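Local atomic coordinates of Rna-directed RNA polymerase (Infectious pancreatic necrosis virus, PDB entry 3ZED), a protein that probably copies the viral RNA genome, joining ribonucleoside triphosphates to a growing RNA strand as an RNA-dependent RNA polymerase. Residues R727-D730 with Q731-K734; W440-F443 with A444-A448. All coordinates share one frame; numbering follows the deposited sequence.

Both interactions are local: 440-448 lies within helix 438-452 in the palm region, and 727-734 runs from helix 724-732 into the residues after it, in the C-terminal region. Interaction 2 is buried throughout and mostly apolar, with a pi-type turn distorting its backbone. Interaction 1 is more polar and reaches the surface at Lys734. Their centres lie about 11 Å apart and the two helices touch. Arg732 of interaction 1 lies on Ala441 and probably hydrogen-bonds through NH1 to OD1 of Asn446, 3.2 Å away, while Thr733 packs on Met445.

Interaction 1: residues R727-D730 with Q731-K734; sequences RLLD and QRTK
Gln731 N donates to Arg727 O at 2.9 Å and Arg732 N to Leu728 O at 3.0 Å, two regular alpha-helical steps before the spacing shortens. The next amide, Thr733 N, reaches back only three residues, to Asp730 O, and Lys734 N does likewise to Gln731 O at 2.9 Å. Asp730 O takes two bonds from one residue: Thr733 OG1 lies in its carbonyl plane at 2.7 Å, whereas Thr733 N stands well above that plane at 3.2 Å. The hydroxyl can bend back to this carbonyl because OG1 sits between the backbone N and the carbonyl carbon (chi1 73°). These three-residue bonds come toward the C-terminal end of helix 724-732, in the C-terminal region of the polymerase. Four residues on from Asp730, Lys734 reaches back with an otherwise extended chain, bent slightly at chi2 (148°), and NZ comes down on Asp730 OD2 from above the carboxylate plane in a salt bridge of 3.1 Å. The other oxygen, OD1, accepts from Asn194, so the aspartate ties the helix to a second part of the chain. Gln731 runs extended beyond CG, and its OE1 passes 3.8 Å from Leu728 CD2 on the way to Gln768 of helix 757-771. Arg727 sends its guanidinium to Glu762 of that same helix, and Leu729 packs on Tyr420 and Leu423 of helix 412-426.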
loop_
_atom_site.group_PDB
_atom_site.type_symbol
_atom_site.label_atom_id
_atom_site.label_comp_id
_atom_site.label_asym_id
_atom_site.label_seq_id
_atom_site.Cartn_x
_atom_site.Cartn_y
_atom_site.Cartn_z
ATOM N N ARG B 727 -29.014 1.318 -0.366
ATOM C CA ARG B 727 -29.690 0.313 -1.185
ATOM C C ARG B 727 -29.508 0.621 -2.670
ATOM O O ARG B 727 -29.248 -0.294 -3.441
ATOM C CB ARG B 727 -31.170 0.223 -0.828
ATOM C CG ARG B 727 -31.444 -0.904 0.142
ATOM C CD ARG B 727 -32.919 -1.213 0.234
ATOM N NE ARG B 727 -33.519 -0.404 1.293
ATOM C CZ ARG B 727 -34.617 0.337 1.178
ATOM N NH1 ARG B 727 -35.277 0.386 0.024
ATOM N NH2 ARG B 727 -35.056 1.043 2.210
ATOM N N LEU B 728 -29.568 1.916 -3.051
ATOM C CA LEU B 728 -29.343 2.362 -4.428
ATOM C C LEU B 728 -27.914 2.051 -4.870
ATOM O O LEU B 728 -27.712 1.625 -6.006
ATOM C CB LEU B 728 -29.618 3.871 -4.572
ATOM C CG LEU B 728 -31.086 4.333 -4.608
ATOM C CD1 LEU B 728 -31.164 5.829 -4.747
ATOM C CD2 LEU B 728 -31.848 3.699 -5.768
ATOM N N LEU B 729 -26.938 2.226 -3.959
ATOM C CA LEU B 729 -25.515 1.967 -4.208
ATOM C C LEU B 729 -25.257 0.468 -4.362
ATOM O O LEU B 729 -24.456 0.069 -5.207
ATOM C CB LEU B 729 -24.641 2.564 -3.099
ATOM C CG LEU B 729 -23.220 2.899 -3.526
ATOM C CD1 LEU B 729 -23.195 4.204 -4.351
ATOM C CD2 LEU B 729 -22.287 2.965 -2.308
ATOM N N ASP B 730 -25.943 -0.355 -3.567
ATOM C CA ASP B 730 -25.856 -1.810 -3.692
ATOM C C ASP B 730 -26.503 -2.283 -5.018
ATOM O O ASP B 730 -25.941 -3.143 -5.688
ATOM C CB ASP B 730 -26.524 -2.496 -2.490
ATOM C CG ASP B 730 -26.262 -3.988 -2.417
ATOM O OD1 ASP B 730 -25.092 -4.397 -2.636
ATOM O OD2 ASP B 730 -27.214 -4.743 -2.112
ATOM N N GLN B 731 -27.652 -1.692 -5.409
ATOM C CA GLN B 731 -28.367 -2.020 -6.657
ATOM C C GLN B 731 -27.483 -1.690 -7.874
ATOM O O GLN B 731 -27.442 -2.468 -8.844
ATOM C CB GLN B 731 -29.706 -1.265 -6.729
ATOM C CG GLN B 731 -30.757 -1.769 -5.741
ATOM C CD GLN B 731 -31.986 -0.880 -5.642
ATOM O OE1 GLN B 731 -32.211 0.020 -6.451
ATOM N NE2 GLN B 731 -32.825 -1.118 -4.646
ATOM N N ARG B 732 -26.723 -0.561 -7.766
ATOM C CA ARG B 732 -25.772 -0.039 -8.750
ATOM C C ARG B 732 -24.692 -1.096 -9.128
ATOM O O ARG B 732 -24.225 -1.108 -10.270
ATOM C CB ARG B 732 -25.116 1.240 -8.180
ATOM C CG ARG B 732 -24.200 1.992 -9.131
ATOM C CD ARG B 732 -23.753 3.335 -8.564
ATOM N NE ARG B 732 -24.777 4.381 -8.684
ATOM C CZ ARG B 732 -25.013 5.084 -9.787
ATOM N NH1 ARG B 732 -24.358 4.810 -10.914
ATOM N NH2 ARG B 732 -25.921 6.047 -9.782
ATOM N N THR B 733 -24.350 -2.006 -8.197
ATOM C CA THR B 733 -23.351 -3.066 -8.424
ATOM C C THR B 733 -23.923 -4.231 -9.224
ATOM O O THR B 733 -23.149 -5.038 -9.732
ATOM C CB THR B 733 -22.736 -3.581 -7.091
ATOM O OG1 THR B 733 -23.686 -4.375 -6.378
ATOM C CG2 THR B 733 -22.197 -2.461 -6.212
ATOM N N LYS B 734 -25.257 -4.308 -9.346
ATOM C CA LYS B 734 -25.976 -5.394 -10.013
ATOM C C LYS B 734 -26.584 -5.000 -11.366
ATOM O O LYS B 734 -26.764 -5.875 -12.210
ATOM C CB LYS B 734 -27.098 -5.920 -9.097
ATOM C CG LYS B 734 -26.585 -6.574 -7.807
ATOM C CD LYS B 734 -27.563 -6.365 -6.663
ATOM C CE LYS B 734 -27.136 -7.065 -5.406
ATOM N NZ LYS B 734 -28.091 -6.807 -4.299
#

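Interaction 2: residues W440-F443 with A444-A448; sequences WATF and AMNVA
Thr442 O is approached by two successive amides, Asn446 N at 2.9 Å and Val447 N at 3.2 Å, the second bond weak and strongly bent. This shared carbonyl marks a pi-type turn in helix 438-452 of the palm region. Ahead of it the bonding is alpha-helical, with Ala444 N donating to Trp440 O and Met445 N to Ala441 O. At the turn the step widens to five residues: besides the weak Val447 bond to Thr442 O, Ala448 N meets Phe443 O at 2.7 Å, nearly along the C=O axis, and Val447 N adds a weak bond to that second oxygen. All these residues are buried. Trp440 and Phe443 both pack on Leu331 of helix 326-340, and the indole NE1 of Trp440 donates to Trp219 O. Asn446 crosses Thr442 at a slant, its OD1 3.3 Å from Thr442 CA, while its amide ND2 goes to Ser781. The Phe443 ring swings to the side of its own carbonyl carbon (chi1 173°, CG opposite the backbone N), where Ala448 meets it. Ala448 CB sits over one face of that ring in a CH-pi contact, 3.8 Å from the centroid, displaced toward the rim and closest to CZ.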
loop_
_atom_site.group_PDB
_atom_site.type_symbol
_atom_site.label_atom_id
_atom_site.label_comp_id
_atom_site.label_asym_id
_atom_site.label_seq_id
_atom_site.Cartn_x
_atom_site.Cartn_y
_atom_site.Cartn_z
ATOM N N TRP B 440 -19.909 10.521 -9.813
ATOM C CA TRP B 440 -18.871 9.945 -8.963
ATOM C C TRP B 440 -19.265 8.556 -8.434
ATOM O O TRP B 440 -18.379 7.719 -8.259
ATOM C CB TRP B 440 -18.475 10.896 -7.842
ATOM C CG TRP B 440 -17.392 11.831 -8.287
ATOM C CD1 TRP B 440 -17.550 13.064 -8.856
ATOM C CD2 TRP B 440 -15.986 11.555 -8.306
ATOM N NE1 TRP B 440 -16.319 13.607 -9.152
ATOM C CE2 TRP B 440 -15.341 12.701 -8.824
ATOM C CE3 TRP B 440 -15.203 10.456 -7.909
ATOM C CZ2 TRP B 440 -13.952 12.764 -8.992
ATOM C CZ3 TRP B 440 -13.825 10.539 -8.030
ATOM C CH2 TRP B 440 -13.212 11.680 -8.571
ATOM N N ALA B 441 -20.576 8.282 -8.257
ATOM C CA ALA B 441 -21.075 6.945 -7.878
ATOM C C ALA B 441 -20.811 5.967 -9.037
ATOM O O ALA B 441 -20.443 4.829 -8.784
ATOM C CB ALA B 441 -22.572 6.996 -7.562
ATOM N N THR B 442 -20.919 6.442 -10.300
ATOM C CA THR B 442 -20.658 5.655 -11.512
ATOM C C THR B 442 -19.169 5.329 -11.606
ATOM O O THR B 442 -18.811 4.175 -11.848
ATOM C CB THR B 442 -21.148 6.414 -12.761
ATOM O OG1 THR B 442 -22.526 6.718 -12.578
ATOM C CG2 THR B 442 -20.962 5.612 -14.061
ATOM N N PHE B 443 -18.302 6.346 -11.419
ATOM C CA PHE B 443 -16.869 6.113 -11.468
ATOM C C PHE B 443 -16.472 5.125 -10.403
ATOM O O PHE B 443 -15.857 4.115 -10.735
ATOM C CB PHE B 443 -16.063 7.415 -11.316
ATOM C CG PHE B 443 -14.577 7.163 -11.187
ATOM C CD1 PHE B 443 -13.841 6.659 -12.262
ATOM C CD2 PHE B 443 -13.930 7.338 -9.966
ATOM C CE1 PHE B 443 -12.473 6.371 -12.130
ATOM C CE2 PHE B 443 -12.563 7.037 -9.826
ATOM C CZ PHE B 443 -11.843 6.556 -10.909
ATOM N N ALA B 444 -16.859 5.380 -9.139
ATOM C CA ALA B 444 -16.449 4.549 -8.003
ATOM C C ALA B 444 -16.991 3.126 -8.053
ATOM O O ALA B 444 -16.218 2.188 -7.851
ATOM C CB ALA B 444 -16.860 5.211 -6.694
ATOM N N MET B 445 -18.298 2.960 -8.335
ATOM C CA MET B 445 -18.943 1.650 -8.295
ATOM C C MET B 445 -18.904 0.873 -9.590
ATOM O O MET B 445 -18.778 -0.348 -9.558
ATOM C CB MET B 445 -20.430 1.778 -7.871
ATOM C CG MET B 445 -20.663 2.480 -6.519
ATOM S SD MET B 445 -19.633 1.908 -5.118
ATOM C CE MET B 445 -20.157 0.218 -4.983
ATOM N N ASN B 446 -19.077 1.548 -10.709
ATOM C CA ASN B 446 -19.268 0.853 -11.967
ATOM C C ASN B 446 -18.058 0.787 -12.874
ATOM O O ASN B 446 -18.048 -0.074 -13.754
ATOM C CB ASN B 446 -20.435 1.506 -12.735
ATOM C CG ASN B 446 -21.723 1.587 -11.952
ATOM O OD1 ASN B 446 -22.138 2.650 -11.528
ATOM N ND2 ASN B 446 -22.405 0.474 -11.769
ATOM N N VAL B 447 -17.067 1.681 -12.720
ATOM C CA VAL B 447 -15.939 1.673 -13.662
ATOM C C VAL B 447 -14.583 1.471 -12.969
ATOM O O VAL B 447 -13.820 0.610 -13.406
ATOM C CB VAL B 447 -15.941 2.965 -14.537
ATOM C CG1 VAL B 447 -14.707 3.056 -15.440
ATOM C CG2 VAL B 447 -17.228 3.085 -15.357
ATOM N N ALA B 448 -14.265 2.282 -11.947
ATOM C CA ALA B 448 -12.964 2.275 -11.266
ATOM C C ALA B 448 -12.444 0.869 -10.899
ATOM O O ALA B 448 -11.289 0.618 -11.215
ATOM C CB ALA B 448 -12.991 3.158 -10.023
#